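Local coordinates for intracellular exo-alpha-(1->5)-L-arabinofuranosidase (PDB 2Y2W), which hydrolyses terminal non-reducing alpha-L-arabinofuranosyl linkages of arabinans and arabinoxylan, serving in the breakdown of plant cell walls, at residues F152-Q157 against N199-P204; H374-I379 against V411-P416; D467-W472 against L480-N485. One frame throughout, in Å; residues are numbered along the deposited sequence.

Interaction 1. Residues F152-Q157 against N199-P204; sequences FYRWSQ and NGIEEP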
# COMPACT_ATOMS: atom_id res chain seq x y z
N PHE D 152 5.51 -12.64 -26.15
CA PHE D 152 6.89 -12.16 -26.15
C PHE D 152 7.88 -13.28 -25.83
O PHE D 152 9.03 -13.25 -26.29
CB PHE D 152 7.10 -10.98 -25.20
CG PHE D 152 8.44 -10.32 -25.34
CD1 PHE D 152 8.68 -9.42 -26.38
CD2 PHE D 152 9.48 -10.62 -24.47
CE1 PHE D 152 9.92 -8.82 -26.53
CE2 PHE D 152 10.73 -10.03 -24.62
CZ PHE D 152 10.95 -9.13 -25.64
N TYR D 153 7.44 -14.27 -25.05
CA TYR D 153 8.21 -15.48 -24.82
C TYR D 153 8.47 -16.21 -26.14
O TYR D 153 9.59 -16.61 -26.43
CB TYR D 153 7.52 -16.42 -23.83
CG TYR D 153 8.16 -17.79 -23.76
CD1 TYR D 153 9.37 -17.97 -23.08
CD2 TYR D 153 7.59 -18.88 -24.40
CE1 TYR D 153 9.97 -19.22 -23.03
CE2 TYR D 153 8.19 -20.14 -24.36
CZ TYR D 153 9.38 -20.30 -23.67
OH TYR D 153 9.98 -21.53 -23.62
N ARG D 154 7.41 -16.38 -26.93
CA ARG D 154 7.50 -17.01 -28.24
C ARG D 154 8.42 -16.22 -29.17
O ARG D 154 9.21 -16.81 -29.91
CB ARG D 154 6.11 -17.19 -28.86
CG ARG D 154 5.33 -18.37 -28.28
CD ARG D 154 4.02 -18.58 -29.01
NE ARG D 154 2.95 -17.71 -28.51
CZ ARG D 154 2.04 -18.07 -27.62
NH1 ARG D 154 2.04 -19.31 -27.12
NH2 ARG D 154 1.11 -17.21 -27.23
N TRP D 155 8.33 -14.89 -29.10
CA TRP D 155 9.21 -14.02 -29.88
C TRP D 155 10.67 -14.22 -29.47
O TRP D 155 11.55 -14.32 -30.33
CB TRP D 155 8.80 -12.55 -29.74
CG TRP D 155 9.57 -11.64 -30.65
CD1 TRP D 155 9.21 -11.27 -31.92
CD2 TRP D 155 10.82 -11.00 -30.38
NE1 TRP D 155 10.16 -10.44 -32.45
CE2 TRP D 155 11.16 -10.25 -31.53
CE3 TRP D 155 11.69 -10.99 -29.28
CZ2 TRP D 155 12.34 -9.49 -31.61
CZ3 TRP D 155 12.86 -10.24 -29.36
CH2 TRP D 155 13.17 -9.50 -30.52
N SER D 156 10.91 -14.27 -28.16
CA SER D 156 12.25 -14.45 -27.62
C SER D 156 12.83 -15.83 -27.92
O SER D 156 14.05 -15.97 -28.04
CB SER D 156 12.25 -14.19 -26.12
OG SER D 156 11.77 -12.89 -25.84
N GLN D 157 11.97 -16.83 -28.03
CA GLN D 157 12.38 -18.17 -28.48
C GLN D 157 12.84 -18.12 -29.93
O GLN D 157 13.87 -18.70 -30.28
CB GLN D 157 11.24 -19.18 -28.32
CG GLN D 157 10.89 -19.55 -26.88
CD GLN D 157 11.98 -20.34 -26.17
OE1 GLN D 157 12.31 -20.07 -25.02
NE2 GLN D 157 12.54 -21.33 -26.86
N ASN D 199 -2.43 -22.27 -21.80
CA ASN D 199 -2.22 -21.20 -22.77
C ASN D 199 -1.25 -21.55 -23.90
O ASN D 199 -1.05 -20.75 -24.82
CB ASN D 199 -1.77 -19.91 -22.06
CG ASN D 199 -2.87 -19.29 -21.20
OD1 ASN D 199 -4.01 -19.76 -21.18
ND2 ASN D 199 -2.52 -18.23 -20.49
N GLY D 200 -0.65 -22.74 -23.83
CA GLY D 200 0.18 -23.26 -24.92
C GLY D 200 1.66 -23.40 -24.64
O GLY D 200 2.42 -23.84 -25.50
N ILE D 201 2.08 -23.03 -23.43
CA ILE D 201 3.49 -23.11 -23.03
C ILE D 201 3.63 -24.04 -21.83
O ILE D 201 3.34 -23.67 -20.69
CB ILE D 201 4.09 -21.71 -22.75
CG1 ILE D 201 3.91 -20.80 -23.97
CG2 ILE D 201 5.58 -21.82 -22.40
CD1 ILE D 201 3.75 -19.34 -23.63
N GLU D 202 4.08 -25.27 -22.10
CA GLU D 202 4.12 -26.33 -21.11
C GLU D 202 5.25 -26.16 -20.10
O GLU D 202 5.03 -26.20 -18.89
CB GLU D 202 4.23 -27.69 -21.81
CG GLU D 202 4.03 -28.90 -20.90
CD GLU D 202 3.96 -30.21 -21.67
OE1 GLU D 202 4.45 -30.27 -22.82
OE2 GLU D 202 3.41 -31.19 -21.12
N GLU D 203 6.46 -25.96 -20.62
CA GLU D 203 7.66 -25.80 -19.81
C GLU D 203 7.74 -24.40 -19.19
O GLU D 203 7.23 -23.44 -19.78
CB GLU D 203 8.91 -26.10 -20.65
CG GLU D 203 9.36 -24.97 -21.60
CD GLU D 203 8.45 -24.74 -22.81
OE1 GLU D 203 7.40 -25.42 -22.94
OE2 GLU D 203 8.79 -23.87 -23.64
N PRO D 204 8.37 -24.28 -18.01
CA PRO D 204 8.66 -22.95 -17.46
C PRO D 204 9.50 -22.13 -18.43
O PRO D 204 10.30 -22.68 -19.18
CB PRO D 204 9.46 -23.27 -16.20
CG PRO D 204 8.91 -24.57 -15.75
CD PRO D 204 8.64 -25.34 -17.02
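In the outer layer of the (beta/alpha)8 barrel, Tyr153 and Arg154 of helix 149-159 meet Ile201 and Glu203 in the loop that runs from helix 191-198 to barrel strand 209-212. The loop starts at a Schellman motif, with Gly200 leaving the helix at a positive phi of 113°. With CG anti to the backbone N (chi1 170°), the Tyr153 ring reaches out to the loop. Ile201 slides past it in the opposite direction, its CG2 lying 3.7 Å from Tyr153 CE2 and its CD1 3.9 Å from Tyr153 CD2. At the far end of the ring, Tyr153 OH donates a hydrogen bond of 2.6 Å to Glu203 OE2. The hydroxyl meets that oxygen on its anti side, and the ring and carboxylate planes are turned 57° apart. On one face of the ring, towards the rim, Gln157 CG sits 3.6 Å above the plane. A phenylalanine in place of Tyr153 could still pack on Ile201 but would probably leave the Glu203 carboxylate without its hydroxyl mate and freer to turn. Beside this pair, Arg154 NH1 comes to 3.9 Å from Ile201 CD1, while its NH2 forms a salt bridge with Asp151. The loop has further ties: Ile201 O accepts a bond from Arg196, and Pro204 packs on His365 of a second subunit. Helix 149-159 is thus packed against the loop leading into strand 209-212, within the helical layer of the (beta/alpha)8 barrel that family 51 glycoside hydrolases share.

Interaction 2. Residues H374-I379 against V411-P416; sequences HLLEDI and VNVIAP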
# COMPACT_ATOMS: atom_id res chain seq x y z
N HIS D 374 2.81 6.95 -34.06
CA HIS D 374 4.22 7.23 -34.29
C HIS D 374 4.76 8.13 -33.19
O HIS D 374 4.60 9.36 -33.22
CB HIS D 374 4.42 7.86 -35.67
CG HIS D 374 4.11 6.94 -36.81
ND1 HIS D 374 5.10 6.32 -37.55
CD2 HIS D 374 2.93 6.52 -37.32
CE1 HIS D 374 4.54 5.56 -38.48
NE2 HIS D 374 3.22 5.66 -38.36
N LEU D 375 5.40 7.51 -32.20
CA LEU D 375 5.97 8.22 -31.05
C LEU D 375 7.45 7.93 -30.91
O LEU D 375 7.88 6.79 -31.05
CB LEU D 375 5.25 7.82 -29.76
CG LEU D 375 3.78 8.20 -29.54
CD1 LEU D 375 3.21 7.43 -28.36
CD2 LEU D 375 3.61 9.71 -29.32
N LEU D 376 8.22 8.99 -30.63
CA LEU D 376 9.66 8.88 -30.37
C LEU D 376 10.44 8.22 -31.52
O LEU D 376 11.40 7.48 -31.28
CB LEU D 376 9.93 8.13 -29.06
CG LEU D 376 9.92 8.88 -27.72
CD1 LEU D 376 8.55 9.45 -27.37
CD2 LEU D 376 10.41 7.95 -26.62
N GLU D 377 10.02 8.50 -32.75
CA GLU D 377 10.66 7.89 -33.92
C GLU D 377 11.80 8.76 -34.47
O GLU D 377 11.73 9.27 -35.59
CB GLU D 377 9.63 7.57 -35.01
CG GLU D 377 8.70 6.42 -34.65
CD GLU D 377 7.88 5.92 -35.84
OE1 GLU D 377 8.03 6.46 -36.96
OE2 GLU D 377 7.08 4.98 -35.64
N ASP D 378 12.84 8.93 -33.65
CA ASP D 378 13.98 9.76 -34.01
C ASP D 378 14.74 9.20 -35.20
O ASP D 378 15.01 8.00 -35.26
CB ASP D 378 14.92 9.93 -32.81
CG ASP D 378 14.35 10.86 -31.74
OD1 ASP D 378 13.39 11.61 -32.03
OD2 ASP D 378 14.87 10.83 -30.60
N ILE D 379 15.07 10.08 -36.14
CA ILE D 379 15.82 9.71 -37.33
C ILE D 379 17.28 10.10 -37.11
O ILE D 379 17.61 11.28 -37.04
CB ILE D 379 15.24 10.39 -38.61
CG1 ILE D 379 13.70 10.46 -38.56
CG2 ILE D 379 15.68 9.65 -39.86
CD1 ILE D 379 12.97 9.13 -38.75
N VAL D 411 12.98 -1.43 -31.85
CA VAL D 411 12.35 -1.17 -33.14
C VAL D 411 11.49 0.10 -33.13
O VAL D 411 10.69 0.31 -32.21
CB VAL D 411 11.50 -2.38 -33.64
CG1 VAL D 411 11.05 -2.18 -35.08
CG2 VAL D 411 12.29 -3.67 -33.51
N ASN D 412 11.66 0.94 -34.15
CA ASN D 412 10.87 2.16 -34.39
C ASN D 412 11.06 3.29 -33.37
O ASN D 412 11.29 4.44 -33.75
CB ASN D 412 9.38 1.85 -34.57
CG ASN D 412 9.07 1.22 -35.92
OD1 ASN D 412 9.83 1.37 -36.88
ND2 ASN D 412 7.95 0.52 -36.00
N VAL D 413 10.96 2.94 -32.09
CA VAL D 413 11.10 3.89 -31.00
C VAL D 413 12.58 4.03 -30.66
O VAL D 413 13.21 3.06 -30.24
CB VAL D 413 10.31 3.42 -29.75
CG1 VAL D 413 10.50 4.38 -28.59
CG2 VAL D 413 8.83 3.26 -30.09
N ILE D 414 13.12 5.24 -30.85
CA ILE D 414 14.56 5.51 -30.67
C ILE D 414 15.43 4.28 -30.97
O ILE D 414 16.15 3.78 -30.11
CB ILE D 414 14.89 6.13 -29.27
CG1 ILE D 414 14.11 5.43 -28.14
CG2 ILE D 414 14.63 7.63 -29.30
CD1 ILE D 414 14.57 5.81 -26.74
N ALA D 415 15.36 3.82 -32.22
CA ALA D 415 15.82 2.47 -32.56
C ALA D 415 16.82 2.39 -33.71
O ALA D 415 16.77 3.21 -34.62
CB ALA D 415 14.62 1.60 -32.86
N PRO D 416 17.72 1.38 -33.67
CA PRO D 416 18.61 1.09 -34.79
C PRO D 416 17.85 0.45 -35.95
O PRO D 416 18.26 0.56 -37.10
CB PRO D 416 19.61 0.11 -34.20
CG PRO D 416 18.90 -0.53 -33.06
CD PRO D 416 17.99 0.51 -32.51
O HOH W 1 13.82 5.84 -33.86
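Glu377 and Asn412 lie side by side and point the same way where two irregular loops meet, their carboxylate and amide planes 33° apart. Between these two residues the nearest approach is Glu377 CG to Asn412 O, 3.4 Å. Beyond CG the Glu377 chain is extended (chi2 -168°), and its two oxygens have separate partners: OE1 takes a 3.0 Å hydrogen bond from His374 ND1, which lies above the carboxylate plane, and OE2 makes a salt bridge with Arg73. The Asn412 amide is held at both ends, OD1 accepting from Ala419 N and ND2 donating to Arg73 O. Asp378 and Ile414 likewise lie side by side and point the same way, with Asp378 OD2 3.5 Å from Ile414 CG2; that oxygen is held by the backbone N of Tyr345. Leu376 and Val413, by contrast, cross obliquely, bringing Leu376 CB to 3.8 Å from Val413 CG1. The backbones are joined directly by one hydrogen bond, Ile414 N to Leu376 O at 2.9 Å and nearly straight (169°). Leu376 O belongs to an inverse gamma turn centred on Glu377. One water bridges the loops, donating to Asp378 O and Asn412 O and accepting from Ala415 N. Asp378 adjoins Trp344, probably important for substrate recognition, and Ile414 adjoins Tyr286, which probably binds the arabinofuranose. Residues 374-379 lead into helix 382-397, whereas residues 411-416 bridge barrel strand 402-408 and strand 417-419, with Val411 and Pro416 resting on helix 94-103.

Interaction 3. Residues D467-W472 against L480-N485; sequences DAVVTW and LLLAVN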
# COMPACT_ATOMS: atom_id res chain seq x y z
N ASP D 467 39.01 8.26 -28.20
CA ASP D 467 38.61 7.31 -27.16
C ASP D 467 38.49 5.92 -27.78
O ASP D 467 37.94 5.78 -28.88
CB ASP D 467 37.27 7.75 -26.55
CG ASP D 467 36.94 7.00 -25.27
OD1 ASP D 467 37.85 6.44 -24.63
OD2 ASP D 467 35.74 6.98 -24.90
N ALA D 468 39.01 4.90 -27.10
CA ALA D 468 39.10 3.55 -27.67
C ALA D 468 39.06 2.38 -26.68
O ALA D 468 39.43 2.53 -25.51
CB ALA D 468 40.35 3.44 -28.55
N VAL D 469 38.62 1.22 -27.16
CA VAL D 469 38.68 -0.06 -26.43
C VAL D 469 39.33 -1.17 -27.25
O VAL D 469 39.25 -1.17 -28.48
CB VAL D 469 37.29 -0.61 -26.00
CG1 VAL D 469 36.86 -0.02 -24.69
CG2 VAL D 469 36.24 -0.40 -27.09
N VAL D 470 39.96 -2.11 -26.56
CA VAL D 470 40.51 -3.31 -27.19
C VAL D 470 39.91 -4.56 -26.55
O VAL D 470 40.00 -4.75 -25.34
CB VAL D 470 42.06 -3.36 -27.10
CG1 VAL D 470 42.60 -4.62 -27.76
CG2 VAL D 470 42.68 -2.12 -27.74
N THR D 471 39.29 -5.40 -27.38
CA THR D 471 38.82 -6.71 -26.93
C THR D 471 39.66 -7.82 -27.56
O THR D 471 39.98 -7.76 -28.75
CB THR D 471 37.32 -6.93 -27.22
OG1 THR D 471 37.01 -6.51 -28.55
CG2 THR D 471 36.47 -6.15 -26.23
N TRP D 472 40.01 -8.82 -26.75
CA TRP D 472 40.98 -9.84 -27.15
C TRP D 472 40.66 -11.21 -26.57
O TRP D 472 40.51 -11.37 -25.35
CB TRP D 472 42.39 -9.39 -26.75
CG TRP D 472 43.47 -10.40 -26.95
CD1 TRP D 472 44.17 -11.07 -25.98
CD2 TRP D 472 44.01 -10.85 -28.21
NE1 TRP D 472 45.09 -11.91 -26.55
CE2 TRP D 472 45.02 -11.80 -27.91
CE3 TRP D 472 43.73 -10.55 -29.55
CZ2 TRP D 472 45.75 -12.45 -28.91
CZ3 TRP D 472 44.46 -11.20 -30.54
CH2 TRP D 472 45.46 -12.14 -30.21
N LEU D 480 39.71 -7.31 -31.58
CA LEU D 480 38.93 -6.15 -32.06
C LEU D 480 39.32 -4.84 -31.38
O LEU D 480 39.48 -4.78 -30.16
CB LEU D 480 37.42 -6.40 -31.91
CG LEU D 480 36.46 -5.24 -32.23
CD1 LEU D 480 36.32 -5.01 -33.73
CD2 LEU D 480 35.10 -5.48 -31.60
N LEU D 481 39.45 -3.79 -32.19
CA LEU D 481 39.65 -2.43 -31.71
C LEU D 481 38.53 -1.51 -32.18
O LEU D 481 38.23 -1.44 -33.38
CB LEU D 481 41.01 -1.87 -32.15
CG LEU D 481 41.27 -0.36 -32.00
CD1 LEU D 481 41.44 0.05 -30.54
CD2 LEU D 481 42.48 0.07 -32.81
N LEU D 482 37.92 -0.80 -31.24
CA LEU D 482 36.91 0.21 -31.53
C LEU D 482 37.41 1.57 -31.06
O LEU D 482 37.86 1.70 -29.92
CB LEU D 482 35.58 -0.13 -30.84
CG LEU D 482 34.91 -1.47 -31.12
CD1 LEU D 482 34.00 -1.87 -29.97
CD2 LEU D 482 34.13 -1.43 -32.43
N ALA D 483 37.36 2.56 -31.94
CA ALA D 483 37.84 3.91 -31.62
C ALA D 483 36.93 5.01 -32.16
O ALA D 483 36.32 4.86 -33.21
CB ALA D 483 39.27 4.10 -32.10
N VAL D 484 36.87 6.12 -31.43
CA VAL D 484 36.01 7.25 -31.78
C VAL D 484 36.79 8.57 -31.81
O VAL D 484 37.66 8.80 -30.97
CB VAL D 484 34.79 7.34 -30.80
CG1 VAL D 484 34.25 8.76 -30.69
CG2 VAL D 484 33.68 6.40 -31.25
N ASN D 485 36.48 9.40 -32.80
CA ASN D 485 37.00 10.77 -32.87
C ASN D 485 35.92 11.77 -32.47
O ASN D 485 34.91 11.91 -33.17
CB ASN D 485 37.54 11.08 -34.27
CG ASN D 485 38.24 12.43 -34.35
OD1 ASN D 485 38.76 12.94 -33.35
ND2 ASN D 485 38.25 13.03 -35.53
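Ala468 and Ala483 face each other at the apolar centre of an antiparallel beta hairpin, formed by strands 462-473 and 478-485 in the C-terminal beta-sandwich domain. Their methyls are 3.8 Å apart, CB to CB, in a non-hydrogen-bonded pair whose CA atoms approach to 4.2 Å, consistent with two small side chains. On the same face Leu481 has CG anti to its backbone N (chi1 167°), and chi2 (71°) then turns CD1 to 3.8 Å from Val470 CG2 and also near Ala468 CB. Val470 continues this apolar surface onto Tyr446 and Pro448 of the adjoining strand 444-456. On the other face Val469 crosses Leu482 at an angle, its CG2 placed 3.8 Å from Leu482 CB; here Val469 also packs on Ile393 of helix 382-397, and Leu482 touches Trp559 of strand 558-564. Between the two faces, the backbones are joined by six hydrogen bonds. The strand axes are 4.7 Å apart and, at 176°, almost exactly antiparallel. Three hydrogen-bonded pairs, Asp467 with Val484, Val469 with Leu482 and Thr471 with Leu480, are each closed by two of the bonds. The central pair includes a 2.9 Å bond from Val469 N to Leu482 O. Strand 478-485 is bonded along its other side to strand 558-564, and strand 462-473 to strand 444-456, so the hairpin is an interior part of the sheet. At the Thr471 end of the paired segments, Thr471 and Leu480 lie side by side and point the same way, with Thr471 OG1 3.4 Å from Leu480 CB.

Overall arrangement
The three contacts follow one another along the chain, each closing before the next opens. Interaction 1 lies in the helical layer of the barrel and interaction 3 in the sheet of the beta-sandwich domain, which N-terminal strands also join; both are structural packing, and only interaction 2 borders the probable sugar site. Centres of interactions 1 and 2, and of 2 and 3, are about 27 Å apart; those of 1 and 3 are about 38 Å apart. None touches another, yet helices link them: helix 94-103 is packed on by Trp155 from interaction 1 and by Val411 and Pro416 from interaction 2, while helix 382-397 follows residues 374-379 and covers the Val469 face of interaction 3.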